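PDB 2PY5: DNA polymerase from Bacillus phage phi29, which replicates viral DNA by protein-primed, highly processive strand-displacement synthesis and proofreads it with a 3'-5' exonuclease activity. Local coordinates for residues 12-17 / 144-149. The protein carries 2 engineered substitutions. Sequence-based numbering, arbitrary orientation.
Engineered in segment 12-17: Ala12 (natural residue Asp). With nucleotides of chain A.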
ATOM      1  N   ALA F  12     -18.691  11.267   6.600  1.00 30.99           N
ATOM      2  CA  ALA F  12     -17.711  11.208   7.684  1.00 30.25           C
ATOM      3  C   ALA F  12     -18.415  11.236   9.024  1.00 31.19           C
ATOM      4  O   ALA F  12     -19.530  11.758   9.142  1.00 32.92           O
ATOM      5  CB  ALA F  12     -16.754  12.376   7.606  1.00 30.85           C
ATOM      6  N   PHE F  13     -17.752  10.656  10.026  1.00 32.00           N
ATOM      7  CA  PHE F  13     -18.159  10.795  11.424  1.00 31.12           C
ATOM      8  C   PHE F  13     -17.055  11.453  12.241  1.00 30.72           C
ATOM      9  O   PHE F  13     -15.860  11.261  11.972  1.00 31.69           O
ATOM     10  CB  PHE F  13     -18.366   9.433  12.076  1.00 30.33           C
ATOM     11  CG  PHE F  13     -19.508   8.601  11.522  1.00 31.21           C
ATOM     12  CD1 PHE F  13     -19.405   7.229  11.552  1.00 31.33           C
ATOM     13  CD2 PHE F  13     -20.676   9.171  11.030  1.00 31.74           C
ATOM     14  CE1 PHE F  13     -20.428   6.424  11.123  1.00 32.21           C
ATOM     15  CE2 PHE F  13     -21.701   8.379  10.582  1.00 30.75           C
ATOM     16  CZ  PHE F  13     -21.573   6.988  10.620  1.00 32.80           C
ATOM     17  N   GLU F  14     -17.453  12.219  13.256  1.00 30.04           N
ATOM     18  CA  GLU F  14     -16.558  12.572  14.359  1.00 29.79           C
ATOM     19  C   GLU F  14     -17.056  11.796  15.563  1.00 28.11           C
ATOM     20  O   GLU F  14     -18.267  11.657  15.771  1.00 29.82           O
ATOM     21  CB  GLU F  14     -16.530  14.069  14.640  1.00 30.98           C
ATOM     22  CG  GLU F  14     -16.215  14.945  13.438  1.00 33.07           C
ATOM     23  CD  GLU F  14     -14.808  14.750  12.863  1.00 36.59           C
ATOM     24  OE1 GLU F  14     -13.915  14.186  13.534  1.00 35.99           O
ATOM     25  OE2 GLU F  14     -14.599  15.195  11.714  1.00 39.84           O
ATOM     26  N   THR F  15     -16.119  11.283  16.362  1.00 30.64           N
ATOM     27  CA  THR F  15     -16.466  10.319  17.393  1.00 29.61           C
ATOM     28  C   THR F  15     -15.799  10.662  18.728  1.00 29.11           C
ATOM     29  O   THR F  15     -14.770  11.321  18.770  1.00 31.31           O
ATOM     30  CB  THR F  15     -16.056   8.899  16.957  1.00 31.18           C
ATOM     31  OG1 THR F  15     -14.635   8.865  16.778  1.00 31.49           O
ATOM     32  CG2 THR F  15     -16.731   8.506  15.637  1.00 30.54           C
ATOM     33  N   THR F  16     -16.416  10.236  19.826  1.00 29.31           N
ATOM     34  CA  THR F  16     -15.823  10.413  21.127  1.00 28.69           C
ATOM     35  C   THR F  16     -14.703   9.404  21.338  1.00 30.30           C
ATOM     36  O   THR F  16     -14.641   8.382  20.640  1.00 30.84           O
ATOM     37  CB  THR F  16     -16.869  10.303  22.234  1.00 29.44           C
ATOM     38  OG1 THR F  16     -17.426   8.991  22.250  1.00 30.11           O
ATOM     39  CG2 THR F  16     -17.973  11.320  22.019  1.00 30.89           C
ATOM     40  N   THR F  17     -13.830   9.684  22.304  1.00 31.39           N
ATOM     41  CA  THR F  17     -12.552   8.987  22.397  1.00 31.82           C
ATOM     42  C   THR F  17     -12.342   8.321  23.750  1.00 34.00           C
ATOM     43  O   THR F  17     -11.217   8.062  24.149  1.00 34.19           O
ATOM     44  CB  THR F  17     -11.401   9.951  22.056  1.00 33.62           C
ATOM     45  OG1 THR F  17     -11.265  10.942  23.077  1.00 33.13           O
ATOM     46  CG2 THR F  17     -11.669  10.628  20.701  1.00 33.92           C
ATOM     47  N   GLY F 144      -5.341  22.720  10.233  1.00 50.60           N
ATOM     48  CA  GLY F 144      -5.534  22.180  11.573  1.00 49.63           C
ATOM     49  C   GLY F 144      -6.472  20.992  11.629  1.00 49.85           C
ATOM     50  O   GLY F 144      -6.962  20.505  10.599  1.00 48.46           O
ATOM     51  N   ASP F 145      -6.714  20.526  12.851  1.00 49.48           N
ATOM     52  CA  ASP F 145      -7.581  19.386  13.101  1.00 48.06           C
ATOM     53  C   ASP F 145      -8.679  19.765  14.078  1.00 47.73           C
ATOM     54  O   ASP F 145      -8.616  20.796  14.743  1.00 45.69           O
ATOM     55  CB  ASP F 145      -6.783  18.227  13.712  1.00 49.96           C
ATOM     56  CG  ASP F 145      -5.692  17.699  12.793  1.00 52.47           C
ATOM     57  OD1 ASP F 145      -5.850  17.750  11.549  1.00 52.35           O
ATOM     58  OD2 ASP F 145      -4.675  17.213  13.334  1.00 54.46           O
ATOM     59  N   ILE F 146      -9.689  18.910  14.158  1.00 46.18           N
ATOM     60  CA  ILE F 146     -10.666  18.995  15.229  1.00 45.41           C
ATOM     61  C   ILE F 146      -9.966  18.631  16.554  1.00 42.80           C
ATOM     62  O   ILE F 146      -9.046  17.809  16.581  1.00 41.29           O
ATOM     63  CB  ILE F 146     -11.901  18.085  14.926  1.00 47.90           C
ATOM     64  CG1 ILE F 146     -12.920  18.866  14.081  1.00 48.66           C
ATOM     65  CG2 ILE F 146     -12.564  17.587  16.208  1.00 48.18           C
ATOM     66  CD1 ILE F 146     -14.285  18.226  13.983  1.00 47.85           C
ATOM     67  N   ASP F 147     -10.366  19.282  17.640  1.00 38.70           N
ATOM     68  CA  ASP F 147      -9.948  18.868  18.971  1.00 37.53           C
ATOM     69  C   ASP F 147     -10.650  17.544  19.266  1.00 38.42           C
ATOM     70  O   ASP F 147     -11.812  17.538  19.651  1.00 35.75           O
ATOM     71  CB  ASP F 147     -10.348  19.939  19.995  1.00 37.05           C
ATOM     72  CG  ASP F 147      -9.969  19.580  21.428  1.00 38.09           C
ATOM     73  OD1 ASP F 147      -9.468  18.465  21.680  1.00 39.16           O
ATOM     74  OD2 ASP F 147     -10.184  20.436  22.318  1.00 40.73           O
ATOM     75  N   TYR F 148      -9.944  16.429  19.085  1.00 35.19           N
ATOM     76  CA  TYR F 148     -10.570  15.098  19.152  1.00 34.81           C
ATOM     77  C   TYR F 148     -11.119  14.760  20.529  1.00 33.77           C
ATOM     78  O   TYR F 148     -12.165  14.122  20.648  1.00 33.84           O
ATOM     79  CB  TYR F 148      -9.579  13.995  18.772  1.00 37.14           C
ATOM     80  CG  TYR F 148      -8.895  14.177  17.441  1.00 39.38           C
ATOM     81  CD1 TYR F 148      -7.507  14.150  17.355  1.00 40.71           C
ATOM     82  CD2 TYR F 148      -9.625  14.392  16.277  1.00 38.69           C
ATOM     83  CE1 TYR F 148      -6.859  14.315  16.140  1.00 41.89           C
ATOM     84  CE2 TYR F 148      -8.979  14.562  15.042  1.00 41.00           C
ATOM     85  CZ  TYR F 148      -7.594  14.524  14.997  1.00 41.02           C
ATOM     86  OH  TYR F 148      -6.923  14.690  13.818  1.00 41.88           O
ATOM     87  N   HIS F 149     -10.404  15.180  21.567  1.00 32.34           N
ATOM     88  CA  HIS F 149     -10.665  14.680  22.913  1.00 31.08           C
ATOM     89  C   HIS F 149     -11.500  15.622  23.773  1.00 33.66           C
ATOM     90  O   HIS F 149     -11.688  15.357  24.952  1.00 35.63           O
ATOM     91  CB  HIS F 149      -9.337  14.336  23.584  1.00 34.06           C
ATOM     92  CG  HIS F 149      -8.486  13.433  22.756  1.00 35.35           C
ATOM     93  ND1 HIS F 149      -8.857  12.140  22.451  1.00 38.45           N
ATOM     94  CD2 HIS F 149      -7.315  13.652  22.112  1.00 38.12           C
ATOM     95  CE1 HIS F 149      -7.932  11.591  21.683  1.00 40.46           C
ATOM     96  NE2 HIS F 149      -6.982  12.485  21.470  1.00 38.50           N
TER
ATOM     97  P    DT A   7     -10.644  11.704  11.265  1.00 27.71           P
ATOM     98  OP1  DT A   7     -11.626  12.622  10.665  1.00 28.12           O
ATOM     99  OP2  DT A   7      -9.227  12.106  11.374  1.00 28.50           O
ATOM    100  O5'  DT A   7     -11.080  11.309  12.751  1.00 26.32           O
ATOM    101  C5'  DT A   7     -12.357  10.753  13.024  1.00 24.66           C
ATOM    102  C4'  DT A   7     -12.457  10.524  14.521  1.00 22.33           C
ATOM    103  O4'  DT A   7     -11.401   9.638  14.940  1.00 23.57           O
ATOM    104  C3'  DT A   7     -12.285  11.762  15.403  1.00 24.05           C
ATOM    105  O3'  DT A   7     -13.506  12.493  15.578  1.00 23.43           O
ATOM    106  C2'  DT A   7     -11.856  11.118  16.713  1.00 22.42           C
ATOM    107  C1'  DT A   7     -10.998   9.950  16.261  1.00 25.68           C
ATOM    108  N1   DT A   7      -9.516  10.226  16.277  1.00 26.19           N
ATOM    109  C2   DT A   7      -8.853  10.037  17.464  1.00 27.26           C
ATOM    110  O2   DT A   7      -9.403   9.669  18.486  1.00 28.07           O
ATOM    111  N3   DT A   7      -7.510  10.290  17.422  1.00 28.35           N
ATOM    112  C4   DT A   7      -6.777  10.702  16.328  1.00 29.84           C
ATOM    113  O4   DT A   7      -5.559  10.903  16.407  1.00 31.28           O
ATOM    114  C5   DT A   7      -7.528  10.884  15.111  1.00 28.58           C
ATOM    115  C7   DT A   7      -6.829  11.327  13.861  1.00 29.10           C
ATOM    116  C6   DT A   7      -8.850  10.641  15.131  1.00 27.41           C
TER
HETATM  117  O   HOH W   1     -13.611  13.970  18.039  1.00 25.89           O
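Glu14 and Ile146 meet tip to tip, and Thr17 and His149 cross at about a right angle, across the 3'-5' exonuclease site of this family B polymerase, where the two segments close round the terminal nucleotide DT7 of chain A. Residues 12-15 end the strand 8-15 of the mixed exonuclease sheet; residues 144-149 come from the loop before helix 160-182. A bend at chi2 (-65°) brings Glu14 CD to Ile146 CD1 at 3.7 Å, a methyl against the carboxylate carbon, while Glu14 OE1 accepts a hydrogen bond from DT7 O3' of chain A at 2.7 Å. Thr15 N donates a fairly straight second bond to the same O3' (3.0 Å, 162°), and a water donates to the carbonyl oxygens of Thr15 and Tyr148 and also hydrogen-bonds O3'. Three partners thus grip the 3' hydroxyl, and the water links two acceptors, Thr15 O and Tyr148 O, that cannot bond each other. The thymine of DT7 of chain A lies over one face of the Tyr148 ring, offset toward the rim, with Tyr148 CE1 3.6 Å from its C4 and Tyr148 OH approaching its methyl C7; Ile146 O sits above the opposite face, toward the rim. This agrees with the role of Tyr148 in stabilising the frayed 3' terminus, shared by Thr15 on the other segment. Ala12 is engineered from the natural aspartate essential for exonucleolysis. Thr15 also packs against Phe65 and Phe69 of helix 63-76. Thr17 OG1 stands between its backbone N and carbonyl carbon (chi1 69°), and Thr17 CG2 lies 3.3 Å from O2 of DT7 of chain A; Thr17 OG1 meets the His149 ring in plane at its edge, hydrogen-bonded to ND1 at 2.8 Å, while Tyr148 CB lies over the centre of one imidazole face.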